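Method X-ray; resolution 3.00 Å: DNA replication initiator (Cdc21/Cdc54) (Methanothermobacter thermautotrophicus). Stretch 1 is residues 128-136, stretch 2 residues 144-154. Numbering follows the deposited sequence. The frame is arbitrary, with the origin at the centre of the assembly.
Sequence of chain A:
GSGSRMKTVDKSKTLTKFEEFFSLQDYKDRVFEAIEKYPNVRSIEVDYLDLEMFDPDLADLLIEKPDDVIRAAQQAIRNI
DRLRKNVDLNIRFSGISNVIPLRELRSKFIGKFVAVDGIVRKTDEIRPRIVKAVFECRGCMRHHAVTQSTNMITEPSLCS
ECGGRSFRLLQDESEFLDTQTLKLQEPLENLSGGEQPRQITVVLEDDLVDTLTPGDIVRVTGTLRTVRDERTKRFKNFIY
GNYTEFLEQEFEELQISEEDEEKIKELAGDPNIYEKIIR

Stretch 1, residues 128-136: PRIVKAVFE
Stretch 2 144-154: HAVTQSTNMIT

Antiparallel strand segments through Ala 133 to Glu 136 and His 144 to Thr 147 run at 146° with axes 4.5 Å apart. Ala 133–Val 146 and Phe 135–His 144 are hydrogen-bonded pairs: Ala 133 N to Val 146 O 3.0 Å, Val 146 N to Ala 133 O 2.7 Å, Phe 135 N to His 144 O 2.6 Å, His 144 N to Phe 135 O 2.8 Å. Between them Val 134 and Ala 145 form a non-hydrogen-bonded pair, CA to CA 4.2 Å; beyond Ala 133, Lys 132 pairs likewise with Thr 147, CA to CA 4.4 Å. The chain turns a corner at Val 131 (phi/psi -102/-36) and Lys 132, yet Gln 148 N still reaches Val 131 O at 2.7 Å.

On the face of Ala 133 and Val 146, Phe 135's m rotamer (chi1 -59°, chi2 83°) carries its ring edge to Val 146, CE1 to CB 4.0 Å, and Ile 153, CZ to CG2 3.6 Å. Gln 148 (m, m, chi3 -54°) folds back so that NE2 donates to Val 146 O (2.8 Å) while OE1 accepts from Thr 154 N (2.7 Å), tying the loop to its strand. Arg 129, chi1 off-rotamer at 94°, then extended (t, t, chi4 70°), lets NH1 reach Gln 148 O (3.3 Å) and, weakly, Ile 130 O (2.9 Å). On the opposite face, Val 134 (t) brings CG2 to Ala 145 CB at 4.2 Å; Lys 132 (t, t, m, t) leads its end away.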

# COMPACT_ATOMS: atom_id res chain seq x y z
N PRO A 128 18.94 -29.00 -24.29
CA PRO A 128 17.51 -29.15 -24.05
C PRO A 128 16.85 -27.77 -23.83
O PRO A 128 17.54 -26.74 -23.73
CB PRO A 128 17.46 -30.03 -22.80
CG PRO A 128 18.74 -29.68 -22.09
CD PRO A 128 19.74 -29.54 -23.18
N ARG A 129 15.52 -27.75 -23.78
CA ARG A 129 14.81 -26.51 -23.53
C ARG A 129 13.50 -26.92 -22.87
O ARG A 129 13.01 -28.01 -23.10
CB ARG A 129 14.53 -25.75 -24.82
CG ARG A 129 13.17 -26.02 -25.46
CD ARG A 129 12.88 -24.94 -26.47
NE ARG A 129 11.84 -25.32 -27.44
CZ ARG A 129 10.55 -25.47 -27.15
NH1 ARG A 129 10.10 -25.29 -25.91
NH2 ARG A 129 9.70 -25.78 -28.12
N ILE A 130 12.94 -26.04 -22.06
CA ILE A 130 11.70 -26.39 -21.40
C ILE A 130 10.55 -26.27 -22.37
O ILE A 130 10.40 -25.25 -23.03
CB ILE A 130 11.45 -25.46 -20.20
CG1 ILE A 130 12.62 -25.57 -19.24
CG2 ILE A 130 10.15 -25.82 -19.53
CD1 ILE A 130 12.50 -24.74 -18.01
N VAL A 131 9.74 -27.32 -22.48
CA VAL A 131 8.57 -27.27 -23.37
C VAL A 131 7.35 -27.04 -22.53
O VAL A 131 6.43 -26.37 -22.95
CB VAL A 131 8.32 -28.58 -24.13
CG1 VAL A 131 9.14 -28.61 -25.41
CG2 VAL A 131 8.64 -29.76 -23.25
N LYS A 132 7.33 -27.62 -21.34
CA LYS A 132 6.19 -27.45 -20.46
C LYS A 132 6.74 -26.97 -19.13
O LYS A 132 7.28 -27.76 -18.37
CB LYS A 132 5.45 -28.78 -20.28
CG LYS A 132 4.12 -28.67 -19.53
CD LYS A 132 3.39 -30.03 -19.45
CE LYS A 132 3.06 -30.59 -20.86
NZ LYS A 132 2.59 -32.04 -20.87
N ALA A 133 6.62 -25.67 -18.89
CA ALA A 133 7.11 -25.07 -17.65
C ALA A 133 6.04 -25.13 -16.59
O ALA A 133 4.87 -24.85 -16.84
CB ALA A 133 7.51 -23.64 -17.89
N VAL A 134 6.44 -25.51 -15.39
CA VAL A 134 5.48 -25.58 -14.31
C VAL A 134 5.75 -24.44 -13.35
O VAL A 134 6.88 -24.25 -12.91
CB VAL A 134 5.59 -26.92 -13.58
CG1 VAL A 134 4.73 -26.90 -12.34
CG2 VAL A 134 5.15 -28.02 -14.52
N PHE A 135 4.72 -23.67 -13.03
CA PHE A 135 4.93 -22.57 -12.11
C PHE A 135 4.16 -22.73 -10.82
O PHE A 135 3.10 -23.37 -10.76
CB PHE A 135 4.51 -21.24 -12.73
CG PHE A 135 5.22 -20.88 -14.00
CD1 PHE A 135 4.80 -21.40 -15.21
CD2 PHE A 135 6.28 -20.00 -13.99
CE1 PHE A 135 5.42 -21.03 -16.38
CE2 PHE A 135 6.91 -19.63 -15.16
CZ PHE A 135 6.48 -20.14 -16.35
N GLU A 136 4.73 -22.15 -9.76
CA GLU A 136 4.09 -22.14 -8.46
C GLU A 136 3.57 -20.72 -8.30
O GLU A 136 4.31 -19.75 -8.40
CB GLU A 136 5.10 -22.43 -7.36
CG GLU A 136 4.53 -22.35 -5.96
CD GLU A 136 5.63 -22.30 -4.90
OE1 GLU A 136 6.27 -21.23 -4.72
OE2 GLU A 136 5.86 -23.35 -4.24
N HIS A 144 0.80 -24.52 -11.81
CA HIS A 144 0.21 -24.30 -13.14
C HIS A 144 1.25 -24.68 -14.18
O HIS A 144 2.42 -24.31 -14.05
CB HIS A 144 -0.16 -22.81 -13.35
CG HIS A 144 -1.26 -22.30 -12.45
ND1 HIS A 144 -1.02 -21.83 -11.17
CD2 HIS A 144 -2.59 -22.19 -12.65
CE1 HIS A 144 -2.16 -21.46 -10.63
NE2 HIS A 144 -3.13 -21.66 -11.49
N ALA A 145 0.85 -25.42 -15.21
CA ALA A 145 1.78 -25.79 -16.29
C ALA A 145 1.51 -24.90 -17.49
O ALA A 145 0.36 -24.55 -17.77
CB ALA A 145 1.59 -27.24 -16.66
N VAL A 146 2.55 -24.49 -18.20
CA VAL A 146 2.36 -23.63 -19.35
C VAL A 146 3.30 -24.04 -20.47
O VAL A 146 4.52 -24.08 -20.28
CB VAL A 146 2.65 -22.15 -19.00
CG1 VAL A 146 2.47 -21.27 -20.22
CG2 VAL A 146 1.75 -21.71 -17.90
N THR A 147 2.74 -24.34 -21.64
CA THR A 147 3.56 -24.75 -22.77
C THR A 147 4.38 -23.60 -23.31
O THR A 147 3.86 -22.51 -23.55
CB THR A 147 2.69 -25.30 -23.87
OG1 THR A 147 1.96 -26.42 -23.38
CG2 THR A 147 3.55 -25.76 -25.01
N GLN A 148 5.66 -23.85 -23.50
CA GLN A 148 6.57 -22.84 -24.00
C GLN A 148 6.90 -23.15 -25.43
O GLN A 148 6.96 -24.31 -25.82
CB GLN A 148 7.86 -22.85 -23.20
CG GLN A 148 7.63 -22.77 -21.73
CD GLN A 148 6.96 -21.49 -21.35
OE1 GLN A 148 7.43 -20.41 -21.70
NE2 GLN A 148 5.84 -21.59 -20.64
N SER A 149 7.13 -22.12 -26.23
CA SER A 149 7.45 -22.35 -27.62
C SER A 149 8.85 -21.84 -27.94
O SER A 149 9.46 -22.27 -28.91
CB SER A 149 6.42 -21.68 -28.51
OG SER A 149 6.38 -20.29 -28.25
N THR A 150 9.34 -20.91 -27.13
CA THR A 150 10.67 -20.34 -27.32
C THR A 150 11.55 -20.80 -26.17
O THR A 150 11.15 -21.63 -25.37
CB THR A 150 10.58 -18.83 -27.34
N ASN A 151 12.78 -20.29 -26.10
CA ASN A 151 13.66 -20.66 -25.01
C ASN A 151 13.52 -19.60 -23.92
O ASN A 151 14.29 -19.56 -22.97
CB ASN A 151 15.12 -20.76 -25.47
CG ASN A 151 16.06 -21.13 -24.33
OD1 ASN A 151 15.93 -22.19 -23.71
ND2 ASN A 151 17.02 -20.25 -24.04
N MET A 152 12.54 -18.72 -24.08
CA MET A 152 12.28 -17.70 -23.08
C MET A 152 11.02 -18.08 -22.35
O MET A 152 9.95 -18.16 -22.95
CB MET A 152 12.10 -16.33 -23.71
CG MET A 152 13.40 -15.62 -24.01
SD MET A 152 13.12 -13.85 -24.43
CE MET A 152 12.84 -13.91 -26.27
N ILE A 153 11.15 -18.31 -21.05
CA ILE A 153 10.01 -18.69 -20.26
C ILE A 153 8.92 -17.62 -20.27
O ILE A 153 9.19 -16.43 -20.20
CB ILE A 153 10.44 -18.99 -18.82
CG1 ILE A 153 10.75 -20.48 -18.68
CG2 ILE A 153 9.35 -18.60 -17.84
CD1 ILE A 153 11.91 -20.93 -19.49
N THR A 154 7.67 -18.07 -20.38
CA THR A 154 6.53 -17.18 -20.41
C THR A 154 5.63 -17.53 -19.25
O THR A 154 5.03 -18.61 -19.25
CB THR A 154 5.74 -17.35 -21.71
OG1 THR A 154 6.53 -16.89 -22.81
CG2 THR A 154 4.45 -16.56 -21.65